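Local atomic coordinates of transferrin (Manduca sexta, PDB entry 6WB6), a protein that binds one ferric ion per molecule together with a carbonate anion and serves as a secreted iron transporter. Residues A[350-355]-A[381-386]; A[425-430]-A[631-636]. One frame throughout, in Å; residues are numbered along the deposited sequence.

Interaction 1 (A[350-355]-A[381-386])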
ATOM      1  N   GLU A 350      -0.557   0.559  22.692  1.00 33.61           N
ATOM      2  CA  GLU A 350      -0.569   0.744  21.246  1.00 32.95           C
ATOM      3  C   GLU A 350      -0.782  -0.605  20.553  1.00 37.32           C
ATOM      4  O   GLU A 350      -0.138  -1.606  20.882  1.00 38.17           O
ATOM      5  CB  GLU A 350       0.734   1.409  20.792  1.00 33.91           C
ATOM      6  CG  GLU A 350       1.073   2.746  21.519  1.00 41.72           C
ATOM      7  CD  GLU A 350       0.170   3.925  21.135  1.00 31.43           C
ATOM      8  OE1 GLU A 350       0.228   4.956  21.829  1.00 33.87           O
ATOM      9  OE2 GLU A 350      -0.585   3.834  20.147  1.00 24.29           O
ATOM     10  N   LEU A 351      -1.707  -0.646  19.604  1.00 29.05           N
ATOM     11  CA  LEU A 351      -2.045  -1.927  19.000  1.00 27.85           C
ATOM     12  C   LEU A 351      -0.919  -2.382  18.090  1.00 25.05           C
ATOM     13  O   LEU A 351      -0.319  -1.585  17.369  1.00 25.73           O
ATOM     14  CB  LEU A 351      -3.350  -1.848  18.210  1.00 26.72           C
ATOM     15  CG  LEU A 351      -3.769  -3.180  17.586  1.00 24.50           C
ATOM     16  CD1 LEU A 351      -4.048  -4.243  18.659  1.00 38.24           C
ATOM     17  CD2 LEU A 351      -4.959  -3.006  16.692  1.00 26.97           C
ATOM     18  N   VAL A 352      -0.639  -3.679  18.117  1.00 32.99           N
ATOM     19  CA  VAL A 352       0.433  -4.271  17.326  1.00 24.98           C
ATOM     20  C   VAL A 352      -0.157  -5.433  16.558  1.00 23.76           C
ATOM     21  O   VAL A 352      -0.942  -6.211  17.103  1.00 32.18           O
ATOM     22  CB  VAL A 352       1.604  -4.739  18.213  1.00 26.84           C
ATOM     23  CG1 VAL A 352       2.635  -5.535  17.398  1.00 26.11           C
ATOM     24  CG2 VAL A 352       2.249  -3.550  18.899  1.00 29.58           C
ATOM     25  N   VAL A 353       0.193  -5.534  15.288  1.00 20.94           N
ATOM     26  CA  VAL A 353      -0.153  -6.676  14.466  1.00 16.16           C
ATOM     27  C   VAL A 353       1.134  -7.468  14.224  1.00 23.09           C
ATOM     28  O   VAL A 353       2.141  -6.922  13.737  1.00 18.85           O
ATOM     29  CB  VAL A 353      -0.835  -6.240  13.164  1.00 18.54           C
ATOM     30  CG1 VAL A 353       0.074  -5.366  12.315  1.00 24.62           C
ATOM     31  CG2 VAL A 353      -1.307  -7.444  12.371  1.00 16.89           C
ATOM     32  N   ARG A 354       1.115  -8.738  14.607  1.00 18.64           N
ATOM     33  CA  ARG A 354       2.303  -9.593  14.575  1.00 23.75           C
ATOM     34  C   ARG A 354       2.187 -10.500  13.363  1.00 15.29           C
ATOM     35  O   ARG A 354       1.294 -11.353  13.307  1.00 22.01           O
ATOM     36  CB  ARG A 354       2.442 -10.421  15.849  1.00 18.82           C
ATOM     37  CG  ARG A 354       2.442  -9.617  17.128  1.00 19.69           C
ATOM     38  CD  ARG A 354       2.221 -10.506  18.321  1.00 19.65           C
ATOM     39  NE  ARG A 354       0.853 -11.042  18.299  1.00 25.25           N
ATOM     40  CZ  ARG A 354       0.391 -11.973  19.128  1.00 25.78           C
ATOM     41  NH1 ARG A 354       1.187 -12.501  20.055  1.00 24.30           N
ATOM     42  NH2 ARG A 354      -0.864 -12.402  19.007  1.00 31.87           N
ATOM     43  N   LEU A 355       3.040 -10.275  12.376  1.00 16.14           N
ATOM     44  CA  LEU A 355       3.094 -11.131  11.201  1.00 21.60           C
ATOM     45  C   LEU A 355       4.092 -12.243  11.469  1.00 24.44           C
ATOM     46  O   LEU A 355       5.212 -11.975  11.910  1.00 19.49           O
ATOM     47  CB  LEU A 355       3.524 -10.361   9.959  1.00 19.50           C
ATOM     48  CG  LEU A 355       3.843 -11.256   8.752  1.00 20.00           C
ATOM     49  CD1 LEU A 355       2.637 -12.018   8.280  1.00 18.76           C
ATOM     50  CD2 LEU A 355       4.469 -10.444   7.611  1.00 26.43           C
ATOM     51  N   ILE A 381       1.044  -0.862  14.459  1.00 25.74           N
ATOM     52  CA  ILE A 381       2.467  -1.132  14.336  1.00 17.45           C
ATOM     53  C   ILE A 381       2.653  -2.574  13.938  1.00 23.27           C
ATOM     54  O   ILE A 381       2.001  -3.480  14.482  1.00 19.97           O
ATOM     55  CB  ILE A 381       3.174  -0.840  15.671  1.00 26.75           C
ATOM     56  CG1 ILE A 381       3.106   0.651  15.979  1.00 27.42           C
ATOM     57  CG2 ILE A 381       4.628  -1.310  15.654  1.00 21.21           C
ATOM     58  CD1 ILE A 381       3.136   0.956  17.461  1.00 21.53           C
ATOM     59  N   LEU A 382       3.561  -2.805  13.011  1.00 22.38           N
ATOM     60  CA  LEU A 382       3.840  -4.155  12.546  1.00 20.93           C
ATOM     61  C   LEU A 382       4.936  -4.764  13.415  1.00 21.54           C
ATOM     62  O   LEU A 382       6.027  -4.196  13.561  1.00 24.83           O
ATOM     63  CB  LEU A 382       4.234  -4.144  11.071  1.00 17.89           C
ATOM     64  CG  LEU A 382       4.605  -5.462  10.416  1.00 24.98           C
ATOM     65  CD1 LEU A 382       3.403  -6.357  10.264  1.00 17.70           C
ATOM     66  CD2 LEU A 382       5.221  -5.172   9.064  1.00 19.21           C
ATOM     67  N   ASP A 383       4.646  -5.905  14.005  1.00 26.11           N
ATOM     68  CA  ASP A 383       5.695  -6.665  14.655  1.00 19.53           C
ATOM     69  C   ASP A 383       5.951  -7.924  13.846  1.00 24.08           C
ATOM     70  O   ASP A 383       5.141  -8.328  13.010  1.00 24.30           O
ATOM     71  CB  ASP A 383       5.331  -6.978  16.093  1.00 18.05           C
ATOM     72  CG  ASP A 383       6.498  -7.504  16.883  1.00 35.97           C
ATOM     73  OD1 ASP A 383       7.619  -7.569  16.320  1.00 38.32           O
ATOM     74  OD2 ASP A 383       6.295  -7.843  18.066  1.00 34.52           O
ATOM     75  N   CYS A 384       7.129  -8.494  14.061  1.00 25.99           N
ATOM     76  CA  CYS A 384       7.636  -9.604  13.272  1.00 25.15           C
ATOM     77  C   CYS A 384       7.997 -10.752  14.207  1.00 23.62           C
ATOM     78  O   CYS A 384       8.753 -10.563  15.167  1.00 25.95           O
ATOM     79  CB  CYS A 384       8.856  -9.146  12.459  1.00 24.65           C
ATOM     80  SG  CYS A 384       8.510  -7.672  11.454  1.00 25.98           S
ATOM     81  N   VAL A 385       7.459 -11.930  13.925  1.00 22.58           N
ATOM     82  CA  VAL A 385       7.656 -13.112  14.755  1.00 27.86           C
ATOM     83  C   VAL A 385       8.025 -14.281  13.854  1.00 29.81           C
ATOM     84  O   VAL A 385       7.389 -14.504  12.818  1.00 20.62           O
ATOM     85  CB  VAL A 385       6.404 -13.439  15.580  1.00 35.86           C
ATOM     86  CG1 VAL A 385       6.535 -14.811  16.224  1.00 32.10           C
ATOM     87  CG2 VAL A 385       6.207 -12.362  16.644  1.00 34.72           C
ATOM     88  N   GLN A 386       9.042 -15.036  14.252  1.00 25.93           N
ATOM     89  CA  GLN A 386       9.671 -16.000  13.361  1.00 29.69           C
ATOM     90  C   GLN A 386       9.511 -17.420  13.882  1.00 28.11           C
ATOM     91  O   GLN A 386       9.954 -17.744  14.990  1.00 31.45           O
ATOM     92  CB  GLN A 386      11.149 -15.694  13.169  1.00 37.43           C
ATOM     93  CG  GLN A 386      11.705 -16.356  11.903  1.00 35.59           C
ATOM     94  CD  GLN A 386      13.173 -16.612  11.979  1.00 28.59           C
ATOM     95  OE1 GLN A 386      13.870 -16.039  12.812  1.00 42.53           O
ATOM     96  NE2 GLN A 386      13.657 -17.491  11.128  1.00 29.47           N
TER
HETATM   97  O   HOH W   1      -0.393   0.838  16.545  1.00 24.12           O

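Interaction 2 (A[425-430]-A[631-636])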
ATOM      1  N   PHE A 425      -6.619 -11.460   3.789  1.00 22.16           N
ATOM      2  CA  PHE A 425      -6.326 -10.801   2.519  1.00 20.79           C
ATOM      3  C   PHE A 425      -5.362 -11.692   1.755  1.00 21.65           C
ATOM      4  O   PHE A 425      -4.704 -12.569   2.334  1.00 18.09           O
ATOM      5  CB  PHE A 425      -5.742  -9.410   2.720  1.00 15.38           C
ATOM      6  CG  PHE A 425      -4.438  -9.401   3.467  1.00 17.20           C
ATOM      7  CD1 PHE A 425      -4.415  -9.310   4.846  1.00 13.94           C
ATOM      8  CD2 PHE A 425      -3.236  -9.510   2.787  1.00 12.99           C
ATOM      9  CE1 PHE A 425      -3.218  -9.321   5.538  1.00 18.28           C
ATOM     10  CE2 PHE A 425      -2.043  -9.520   3.478  1.00 18.84           C
ATOM     11  CZ  PHE A 425      -2.033  -9.422   4.850  1.00 22.37           C
ATOM     12  N   HIS A 426      -5.320 -11.473   0.448  1.00 17.57           N
ATOM     13  CA  HIS A 426      -4.579 -12.309  -0.478  1.00 18.05           C
ATOM     14  C   HIS A 426      -3.884 -11.419  -1.501  1.00 26.15           C
ATOM     15  O   HIS A 426      -4.190 -10.223  -1.629  1.00 19.10           O
ATOM     16  CB  HIS A 426      -5.510 -13.294  -1.177  1.00 19.63           C
ATOM     17  CG  HIS A 426      -6.591 -12.616  -1.950  1.00 21.22           C
ATOM     18  ND1 HIS A 426      -7.875 -12.474  -1.470  1.00 25.57           N
ATOM     19  CD2 HIS A 426      -6.569 -12.002  -3.158  1.00 19.90           C
ATOM     20  CE1 HIS A 426      -8.605 -11.836  -2.367  1.00 30.69           C
ATOM     21  NE2 HIS A 426      -7.832 -11.534  -3.397  1.00 18.63           N
ATOM     22  N   GLU A 427      -2.944 -12.031  -2.234  1.00 22.03           N
ATOM     23  CA  GLU A 427      -2.235 -11.369  -3.316  1.00 19.50           C
ATOM     24  C   GLU A 427      -3.104 -11.266  -4.554  1.00 17.11           C
ATOM     25  O   GLU A 427      -3.927 -12.139  -4.842  1.00 23.29           O
ATOM     26  CB  GLU A 427      -0.943 -12.118  -3.664  1.00 14.87           C
ATOM     27  CG  GLU A 427       0.134 -11.899  -2.645  1.00 17.43           C
ATOM     28  CD  GLU A 427       1.473 -12.522  -2.998  1.00 16.82           C
ATOM     29  OE1 GLU A 427       1.555 -13.345  -3.937  1.00 20.84           O
ATOM     30  OE2 GLU A 427       2.430 -12.205  -2.292  1.00 15.97           O
ATOM     31  N   VAL A 428      -2.949 -10.160  -5.261  1.00 15.53           N
ATOM     32  CA  VAL A 428      -3.517 -10.031  -6.590  1.00 24.85           C
ATOM     33  C   VAL A 428      -2.381  -9.772  -7.570  1.00 18.69           C
ATOM     34  O   VAL A 428      -1.305  -9.289  -7.209  1.00 14.65           O
ATOM     35  CB  VAL A 428      -4.588  -8.925  -6.674  1.00 15.67           C
ATOM     36  CG1 VAL A 428      -5.801  -9.333  -5.883  1.00 23.53           C
ATOM     37  CG2 VAL A 428      -4.042  -7.588  -6.219  1.00 17.91           C
ATOM     38  N   TYR A 429      -2.645 -10.084  -8.831  1.00 21.29           N
ATOM     39  CA  TYR A 429      -1.596 -10.136  -9.835  1.00 29.67           C
ATOM     40  C   TYR A 429      -2.049  -9.441 -11.113  1.00 30.72           C
ATOM     41  O   TYR A 429      -3.208  -9.058 -11.271  1.00 27.34           O
ATOM     42  CB  TYR A 429      -1.205 -11.579 -10.116  1.00 25.38           C
ATOM     43  CG  TYR A 429      -0.905 -12.362  -8.880  1.00 27.76           C
ATOM     44  CD1 TYR A 429       0.264 -12.150  -8.176  1.00 21.60           C
ATOM     45  CD2 TYR A 429      -1.789 -13.318  -8.412  1.00 27.63           C
ATOM     46  CE1 TYR A 429       0.560 -12.875  -7.046  1.00 23.97           C
ATOM     47  CE2 TYR A 429      -1.496 -14.056  -7.266  1.00 19.60           C
ATOM     48  CZ  TYR A 429      -0.321 -13.824  -6.597  1.00 18.04           C
ATOM     49  OH  TYR A 429       0.006 -14.512  -5.461  1.00 23.75           O
ATOM     50  N   GLY A 430      -1.098  -9.262 -12.023  1.00 37.37           N
ATOM     51  CA  GLY A 430      -1.394  -8.662 -13.310  1.00 34.71           C
ATOM     52  C   GLY A 430      -1.672  -7.175 -13.255  1.00 44.36           C
ATOM     53  O   GLY A 430      -1.721  -6.563 -12.177  1.00 33.39           O
ATOM     54  N   ILE A 631       8.121 -12.872   1.881  1.00 24.43           N
ATOM     55  CA  ILE A 631       6.837 -12.398   2.422  1.00 22.18           C
ATOM     56  C   ILE A 631       5.794 -12.299   1.321  1.00 22.34           C
ATOM     57  O   ILE A 631       4.719 -12.893   1.424  1.00 24.63           O
ATOM     58  CB  ILE A 631       6.954 -11.046   3.150  1.00 26.55           C
ATOM     59  CG1 ILE A 631       7.898 -11.183   4.343  1.00 17.58           C
ATOM     60  CG2 ILE A 631       5.571 -10.612   3.652  1.00 23.79           C
ATOM     61  CD1 ILE A 631       8.075  -9.972   5.181  1.00 19.95           C
ATOM     62  N   PHE A 632       6.083 -11.529   0.279  1.00 18.29           N
ATOM     63  CA  PHE A 632       5.198 -11.421  -0.871  1.00 14.95           C
ATOM     64  C   PHE A 632       5.900 -12.006  -2.080  1.00 24.26           C
ATOM     65  O   PHE A 632       7.128 -11.966  -2.180  1.00 17.97           O
ATOM     66  CB  PHE A 632       4.787  -9.951  -1.152  1.00 21.68           C
ATOM     67  CG  PHE A 632       4.252  -9.210   0.081  1.00 20.48           C
ATOM     68  CD1 PHE A 632       2.966  -9.427   0.533  1.00 22.20           C
ATOM     69  CD2 PHE A 632       5.051  -8.327   0.768  1.00 21.94           C
ATOM     70  CE1 PHE A 632       2.485  -8.800   1.660  1.00 17.22           C
ATOM     71  CE2 PHE A 632       4.584  -7.672   1.890  1.00 24.16           C
ATOM     72  CZ  PHE A 632       3.286  -7.904   2.340  1.00 21.28           C
ATOM     73  N   ASN A 633       5.120 -12.529  -3.015  1.00 20.85           N
ATOM     74  CA  ASN A 633       5.720 -12.917  -4.279  1.00 21.63           C
ATOM     75  C   ASN A 633       6.054 -11.675  -5.083  1.00 18.90           C
ATOM     76  O   ASN A 633       5.290 -10.706  -5.095  1.00 23.77           O
ATOM     77  CB  ASN A 633       4.790 -13.817  -5.063  1.00 24.78           C
ATOM     78  CG  ASN A 633       4.668 -15.169  -4.428  1.00 27.35           C
ATOM     79  OD1 ASN A 633       5.654 -15.885  -4.337  1.00 30.94           O
ATOM     80  ND2 ASN A 633       3.473 -15.508  -3.940  1.00 19.17           N
ATOM     81  N   ASN A 634       7.215 -11.701  -5.738  1.00 23.37           N
ATOM     82  CA  ASN A 634       7.616 -10.584  -6.596  1.00 20.86           C
ATOM     83  C   ASN A 634       6.548 -10.256  -7.629  1.00 22.86           C
ATOM     84  O   ASN A 634       6.458  -9.115  -8.075  1.00 25.93           O
ATOM     85  CB  ASN A 634       8.944 -10.894  -7.308  1.00 22.63           C
ATOM     86  CG  ASN A 634      10.157 -10.859  -6.375  1.00 29.59           C
ATOM     87  OD1 ASN A 634      10.072 -11.187  -5.177  1.00 30.94           O
ATOM     88  ND2 ASN A 634      11.309 -10.484  -6.934  1.00 33.54           N
ATOM     89  N   ALA A 635       5.721 -11.227  -8.012  1.00 29.69           N
ATOM     90  CA  ALA A 635       4.671 -10.976  -8.994  1.00 26.04           C
ATOM     91  C   ALA A 635       3.469 -10.240  -8.414  1.00 35.35           C
ATOM     92  O   ALA A 635       2.622  -9.762  -9.181  1.00 27.06           O
ATOM     93  CB  ALA A 635       4.187 -12.292  -9.607  1.00 21.09           C
ATOM     94  N   ALA A 636       3.361 -10.144  -7.093  1.00 26.97           N
ATOM     95  CA  ALA A 636       2.199  -9.491  -6.512  1.00 25.93           C
ATOM     96  C   ALA A 636       2.130  -8.046  -6.979  1.00 28.61           C
ATOM     97  O   ALA A 636       3.131  -7.328  -6.991  1.00 30.42           O
ATOM     98  CB  ALA A 636       2.250  -9.549  -4.983  1.00 24.65           C
TER

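Interaction 1 (A[350-355]-A[381-386])
V352, R354 and the backbone of V353 and L355 run beside I381-V385 as a parallel strand pair. I381 O takes the N-H of V353 at 2.9 Å. V353 O lies 2.7 Å from D383 N and accepts its hydrogen; D383 O takes the N-H of L355, and L355 O that of V385. At the L351 end the bond from I381 N to L351 O is longer, 3.3 Å, and bent to 138°; a water bridges the same two atoms.

On the face of V352 and D383 packing is tight, V352 CG1 standing 3.3 Å from D383 CB, while R354 lays its aliphatic stem along this face, CG against D383 CB and CB against V385 CG2. Its guanidinium leads off to a salt bridge with D403 and to N400 O, leaving R354 NE 6.3 Å from D383 OD2. A long, bent arginine suits a place where the stem packs here and the charge is paired with D403.

The other face is apolar and buried. L382, with CG anti to its backbone N (chi1 178°), brings CD1 to 4.0 Å from L355 CB and also against V353 CG1. Branched aliphatics fill this side well.

Strands 352-357 and 381-386 are the two strands of a beta-alpha-beta unit. Helix 360-375, which joins them, lays F374 on I381 and L363 and R367 on C384, and the C384-C366 disulfide ties strand to helix; L404 lies against V353 and L355.

Interaction 2 (A[425-430]-A[631-636])
Near Y429 and A636 the backbones come closest, CA atoms 5.1 Å apart, with V428 O facing the CA of A636 at the end of a type I turn that spans N633 to A636 and is closed by A636 N bonding N633 O. The side chain of E427 does most of the joining. Extended beyond CG (chi2 -175°), it reaches the start of the turn and grips N633 twice: E427 OE1 accepts from N633 ND2 at 2.9 Å, and E427 OE2 accepts from the backbone N of N633 at 2.8 Å. Both donors arrive on the syn side of the carboxylate, somewhat out of its plane, and the amide stands nearly upright to it, the planes 78° apart. Asparagine suits this position because its backbone and side-chain N-H groups can serve one carboxylate together. These two N-H donors would probably favour the charged form of the buried carboxylate. The hydroxyl of Y429 also points to OE1, though the length of that bond is doubtful.

Strand 422-428 is an inner strand of the four-stranded antiparallel sheet in the second transferrin-like half, lying between 587-590 and 638-641. The turn delivers the chain into that last strand, and V428 bonds through its backbone to K637 and G638.

A636 is small enough for its CB to sit 3.7 Å from E427 CD. A635 O lies at the edge of the Y429 ring, 3.5 Å from Y429 CD1, and E427 OE2 lies in plane at the edge of the F632 ring. An alanine in place of E427 would probably leave the backbone N-H and the ND2 group of N633 without these carboxylate acceptors and open a gap beside A636. F632 packs further on W588, L639 and M369.

In the fold
Both contacts are partly buried and lie within the same transferrin-like half, with centres about 20 Å apart. They meet directly where L355 CD2 of interaction 1 packs 4.1 Å from I631 CG2 of interaction 2. Helix 360-375 serves both: I381 and C384 lean on it from the strand pair, I631 and F632 from the loop before strand 638-641. Interaction 1 joins two strands separated by one helix, through a ladder of main-chain bonds with apolar packing on its buried face. Interaction 2 joins parts two hundred residues apart and relies on one buried carboxylate, as suits a loop without regular strand pairing.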